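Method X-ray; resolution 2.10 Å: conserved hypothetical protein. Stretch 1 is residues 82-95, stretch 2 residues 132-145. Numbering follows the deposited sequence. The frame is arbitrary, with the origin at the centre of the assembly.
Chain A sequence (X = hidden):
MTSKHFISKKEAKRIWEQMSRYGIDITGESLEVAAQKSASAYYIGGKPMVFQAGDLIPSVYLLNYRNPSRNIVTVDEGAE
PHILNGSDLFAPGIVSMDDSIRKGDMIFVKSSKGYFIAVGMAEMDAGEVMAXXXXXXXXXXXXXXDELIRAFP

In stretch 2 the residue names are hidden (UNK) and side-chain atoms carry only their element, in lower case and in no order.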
# COMPACT_ATOMS: atom_id res chain seq x y z
N HIS A 82 -1.99 -1.37 -15.99
CA HIS A 82 -0.63 -1.85 -15.85
C HIS A 82 -0.18 -1.80 -14.40
O HIS A 82 0.58 -2.66 -13.95
CB HIS A 82 0.28 -1.05 -16.79
CG HIS A 82 -0.24 -0.99 -18.20
ND1 HIS A 82 -0.54 -2.13 -18.92
CD2 HIS A 82 -0.66 0.05 -18.95
CE1 HIS A 82 -1.14 -1.79 -20.05
NE2 HIS A 82 -1.23 -0.47 -20.10
N ILE A 83 -0.66 -0.81 -13.67
CA ILE A 83 -0.31 -0.72 -12.26
C ILE A 83 -0.93 -1.95 -11.60
O ILE A 83 -0.33 -2.56 -10.72
CB ILE A 83 -0.86 0.57 -11.63
CG1 ILE A 83 -0.14 1.80 -12.21
CG2 ILE A 83 -0.74 0.51 -10.12
CD1 ILE A 83 1.38 1.77 -12.05
N LEU A 84 -2.13 -2.33 -12.04
CA LEU A 84 -2.80 -3.49 -11.47
C LEU A 84 -1.99 -4.76 -11.69
O LEU A 84 -2.19 -5.76 -11.00
CB LEU A 84 -4.20 -3.66 -12.07
CG LEU A 84 -5.22 -2.73 -11.40
CD1 LEU A 84 -6.52 -2.69 -12.19
CD2 LEU A 84 -5.47 -3.23 -9.97
N ASN A 85 -1.06 -4.71 -12.65
CA ASN A 85 -0.20 -5.84 -12.96
C ASN A 85 1.21 -5.68 -12.40
O ASN A 85 2.09 -6.47 -12.72
CB ASN A 85 -0.12 -6.06 -14.47
CG ASN A 85 -1.43 -6.58 -15.04
OD1 ASN A 85 -2.11 -7.38 -14.41
ND2 ASN A 85 -1.77 -6.15 -16.24
N GLY A 86 1.43 -4.66 -11.57
CA GLY A 86 2.74 -4.47 -10.97
C GLY A 86 3.76 -3.63 -11.73
O GLY A 86 4.92 -3.56 -11.35
N SER A 87 3.34 -3.01 -12.82
CA SER A 87 4.24 -2.16 -13.59
C SER A 87 4.72 -0.99 -12.74
O SER A 87 4.02 -0.57 -11.83
CB SER A 87 3.49 -1.60 -14.79
OG SER A 87 4.15 -0.45 -15.27
N ASP A 88 5.91 -0.47 -13.05
CA ASP A 88 6.41 0.70 -12.33
C ASP A 88 5.45 1.82 -12.70
O ASP A 88 4.73 1.74 -13.70
CB ASP A 88 7.81 1.11 -12.81
CG ASP A 88 8.90 0.12 -12.44
OD1 ASP A 88 8.91 -0.40 -11.30
OD2 ASP A 88 9.78 -0.12 -13.30
N LEU A 89 5.44 2.89 -11.91
CA LEU A 89 4.57 4.02 -12.17
C LEU A 89 5.37 5.17 -12.75
O LEU A 89 6.32 5.65 -12.14
CB LEU A 89 3.89 4.46 -10.86
CG LEU A 89 3.09 5.76 -10.88
CD1 LEU A 89 2.00 5.69 -11.93
CD2 LEU A 89 2.50 6.02 -9.49
N PHE A 90 4.97 5.63 -13.94
CA PHE A 90 5.66 6.72 -14.61
C PHE A 90 4.91 8.03 -14.47
O PHE A 90 3.68 8.06 -14.51
CB PHE A 90 5.89 6.33 -16.07
CG PHE A 90 6.81 5.16 -16.23
CD1 PHE A 90 8.19 5.33 -16.18
CD2 PHE A 90 6.31 3.86 -16.31
CE1 PHE A 90 9.06 4.24 -16.20
CE2 PHE A 90 7.17 2.76 -16.34
CZ PHE A 90 8.55 2.95 -16.28
N ALA A 91 5.66 9.11 -14.29
CA ALA A 91 5.09 10.44 -14.08
C ALA A 91 3.95 10.90 -14.99
O ALA A 91 3.00 11.53 -14.52
CB ALA A 91 6.21 11.48 -14.08
N PRO A 92 4.03 10.61 -16.30
CA PRO A 92 2.97 11.02 -17.23
C PRO A 92 1.59 10.50 -16.86
O PRO A 92 0.57 11.08 -17.26
CB PRO A 92 3.44 10.44 -18.57
CG PRO A 92 4.91 10.38 -18.42
CD PRO A 92 5.09 9.88 -17.01
N GLY A 93 1.54 9.41 -16.12
CA GLY A 93 0.24 8.86 -15.75
C GLY A 93 -0.27 9.32 -14.40
O GLY A 93 -1.31 8.86 -13.93
N ILE A 94 0.45 10.24 -13.76
CA ILE A 94 0.02 10.75 -12.47
C ILE A 94 -0.86 11.99 -12.59
O ILE A 94 -0.47 12.98 -13.22
CB ILE A 94 1.24 11.05 -11.56
CG1 ILE A 94 1.90 9.73 -11.15
CG2 ILE A 94 0.80 11.85 -10.33
CD1 ILE A 94 3.14 9.90 -10.29
N VAL A 95 -2.04 11.93 -12.00
CA VAL A 95 -2.98 13.03 -12.02
C VAL A 95 -2.73 14.00 -10.86
O VAL A 95 -2.73 15.22 -11.04
CB VAL A 95 -4.43 12.50 -11.93
CG1 VAL A 95 -5.42 13.64 -11.97
CG2 VAL A 95 -4.69 11.54 -13.07
N UNK A 132 7.82 18.29 -13.98
CA UNK A 132 8.34 17.72 -15.22
C UNK A 132 7.37 16.74 -15.89
O UNK A 132 7.28 16.68 -17.12
o UNK A 132 9.39 15.75 -14.25
c UNK A 132 10.67 17.82 -14.20
c UNK A 132 9.66 16.95 -14.99
N UNK A 133 6.65 15.98 -15.07
CA UNK A 133 5.71 14.97 -15.56
C UNK A 133 6.44 13.96 -16.42
O UNK A 133 5.93 13.50 -17.45
c UNK A 133 2.87 15.02 -14.62
c UNK A 133 3.40 16.12 -15.54
c UNK A 133 1.36 15.06 -14.51
c UNK A 133 4.57 15.61 -16.37
n UNK A 133 0.86 16.37 -14.00
N UNK A 134 7.65 13.61 -16.01
CA UNK A 134 8.43 12.61 -16.74
C UNK A 134 9.35 11.88 -15.78
O UNK A 134 9.78 12.43 -14.77
c UNK A 134 12.98 15.73 -17.30
n UNK A 134 12.84 15.03 -16.18
c UNK A 134 10.44 14.08 -17.41
n UNK A 134 13.75 16.80 -17.30
c UNK A 134 11.48 14.18 -18.52
c UNK A 134 9.25 13.25 -17.86
n UNK A 134 12.35 15.36 -18.41
N UNK A 135 9.63 10.62 -16.11
CA UNK A 135 10.51 9.81 -15.27
C UNK A 135 9.74 8.78 -14.48
O UNK A 135 8.51 8.81 -14.44
N UNK A 136 10.46 7.85 -13.86
CA UNK A 136 9.83 6.81 -13.06
C UNK A 136 9.50 7.42 -11.70
O UNK A 136 10.39 7.73 -10.91
c UNK A 136 11.43 2.65 -13.22
n UNK A 136 12.29 1.44 -13.05
c UNK A 136 10.17 4.49 -12.06
c UNK A 136 10.78 5.63 -12.87
c UNK A 136 11.13 3.33 -11.89
N UNK A 137 8.21 7.60 -11.43
CA UNK A 137 7.77 8.19 -10.17
C UNK A 137 7.84 7.21 -8.99
O UNK A 137 8.13 7.60 -7.86
c UNK A 137 6.35 8.73 -10.32
N UNK A 138 7.58 5.93 -9.26
CA UNK A 138 7.61 4.93 -8.20
C UNK A 138 7.70 3.51 -8.71
O UNK A 138 7.39 3.24 -9.86
c UNK A 138 6.36 5.06 -7.34
N UNK A 139 8.16 2.62 -7.85
CA UNK A 139 8.19 1.21 -8.20
C UNK A 139 7.04 0.63 -7.37
O UNK A 139 6.84 1.05 -6.23
n UNK A 139 11.51 -0.29 -4.66
n UNK A 139 12.41 0.74 -2.80
c UNK A 139 9.83 0.51 -6.32
c UNK A 139 11.09 -0.33 -6.06
n UNK A 139 12.32 1.87 -4.80
c UNK A 139 12.09 0.77 -4.09
c UNK A 139 9.52 0.56 -7.81
N UNK A 140 6.28 -0.29 -7.95
CA UNK A 140 5.15 -0.90 -7.22
C UNK A 140 5.61 -2.13 -6.43
O UNK A 140 6.22 -3.04 -7.00
c UNK A 140 3.01 -0.15 -8.35
c UNK A 140 3.21 -2.46 -7.59
c UNK A 140 4.00 -1.30 -8.18
c UNK A 140 3.58 1.21 -8.22
N UNK A 141 5.31 -2.15 -5.14
CA UNK A 141 5.73 -3.27 -4.29
C UNK A 141 4.59 -4.21 -3.89
O UNK A 141 4.82 -5.28 -3.33
c UNK A 141 6.45 -2.78 -3.02
c UNK A 141 7.71 -2.02 -3.40
c UNK A 141 6.14 -1.44 -0.88
c UNK A 141 5.52 -1.90 -2.19
N UNK A 142 3.35 -3.80 -4.15
CA UNK A 142 2.20 -4.65 -3.86
C UNK A 142 1.04 -4.25 -4.75
O UNK A 142 0.73 -3.07 -4.90
c UNK A 142 0.11 -6.57 -2.48
n UNK A 142 -0.60 -4.75 -1.50
n UNK A 142 -1.19 -6.73 -2.08
c UNK A 142 0.49 -5.32 -2.12
c UNK A 142 1.75 -4.56 -2.40
c UNK A 142 -1.60 -5.62 -1.49
N UNK A 143 0.40 -5.26 -5.33
CA UNK A 143 -0.73 -5.02 -6.22
C UNK A 143 -1.64 -6.24 -6.15
O UNK A 143 -1.22 -7.29 -5.66
c UNK A 143 0.08 -6.85 -9.01
c UNK A 143 2.22 -7.93 -9.19
c UNK A 143 -0.23 -4.76 -7.64
c UNK A 143 1.98 -5.92 -7.89
c UNK A 143 0.88 -7.88 -9.50
c UNK A 143 2.79 -6.95 -8.39
c UNK A 143 0.63 -5.86 -8.20
N UNK A 144 -2.88 -6.13 -6.65
CA UNK A 144 -3.78 -7.27 -6.60
C UNK A 144 -3.26 -8.54 -7.29
O UNK A 144 -2.71 -8.48 -8.38
c UNK A 144 -5.05 -6.74 -7.26
c UNK A 144 -3.52 -4.98 -7.31
c UNK A 144 -4.98 -5.25 -7.02
N UNK A 145 -3.45 -9.68 -6.63
CA UNK A 145 -3.03 -10.94 -7.21
C UNK A 145 -1.53 -11.17 -7.26
O UNK A 145 -1.08 -12.12 -7.90
O HOH W 1 -4.41 -7.53 -10.93
O HOH W 2 7.23 -1.77 -10.14
O HOH W 3 5.95 -5.10 -9.30
O HOH W 4 -1.69 16.57 -13.41

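Position 132 has three side-chain atoms, a carbon carrying one oxygen and one carbon, and does not reach stretch 1; it is T132, whose OG1 accepts from the backbone N of 134 at 3.3 Å. At 133 four carbons run in a row to a nitrogen, and the last of these carbons lies 3.1 Å from I94 O; this is K133, which has positive phi. Position 134 has three carbons, a nitrogen, then a carbon bearing two nitrogens, and points away: R134.

Position 135 has no side-chain atoms. Its backbone angles would jam a CB against the preceding carbonyl, and its backbone O accepts from A91 N at 2.9 Å; glycine fits, G135. At 136 four carbons in a row end in a nitrogen 3.0 Å from D88 OD2, forming a salt bridge; this is K136.

Position 137 carries a single carbon, its CB, which points toward stretch 1 and packs 3.4 Å from I94 CD1: A137. Position 138 also has one carbon, its CB, 4.3 Å from L89 CB on the same face of the sheet, and is A138. Position 139, another chain of three carbons, nitrogen and a carbon with two nitrogens, points away overall, yet its CB lies 3.7 Å from D88 OD1; it is R139.

At 140 four carbons fork at the first. The inner carbon of the two-carbon arm is 4.2 Å from I83 CG2 and its outer carbon 4.2 Å from L89 CB: I140. The same fork at 141, pointing away, gives I141. Position 142, one carbon and a five-membered ring with two nitrogens, also without contact, is H142. At 143 one carbon bears a six-carbon ring, with G86 CA over its face, 3.6 Å from the centroid of the ring of 143; a CB on G86 would clash with this ring. This is F143. Three carbons close onto the backbone N at 144, one of them 3.6 Å from L84 CD2, so this is P144. Position 145, bare and with positive phi, is G145.

The contact is centred on a short antiparallel pairing. L89 N donates to A138 O (2.9 Å), and L89 O accepts from A138 N (3.2 Å) and, weakly, from A137 N (2.8 Å), this shared carbonyl lying where a bulge shifts the register before F90 pairs with K136. Beyond the paired residues, I140, still in the strand, and F143, just after it, pack on the turn from I83 to G86.

Stretch 2, residues 132-145: TKRGKAARIIHFPG
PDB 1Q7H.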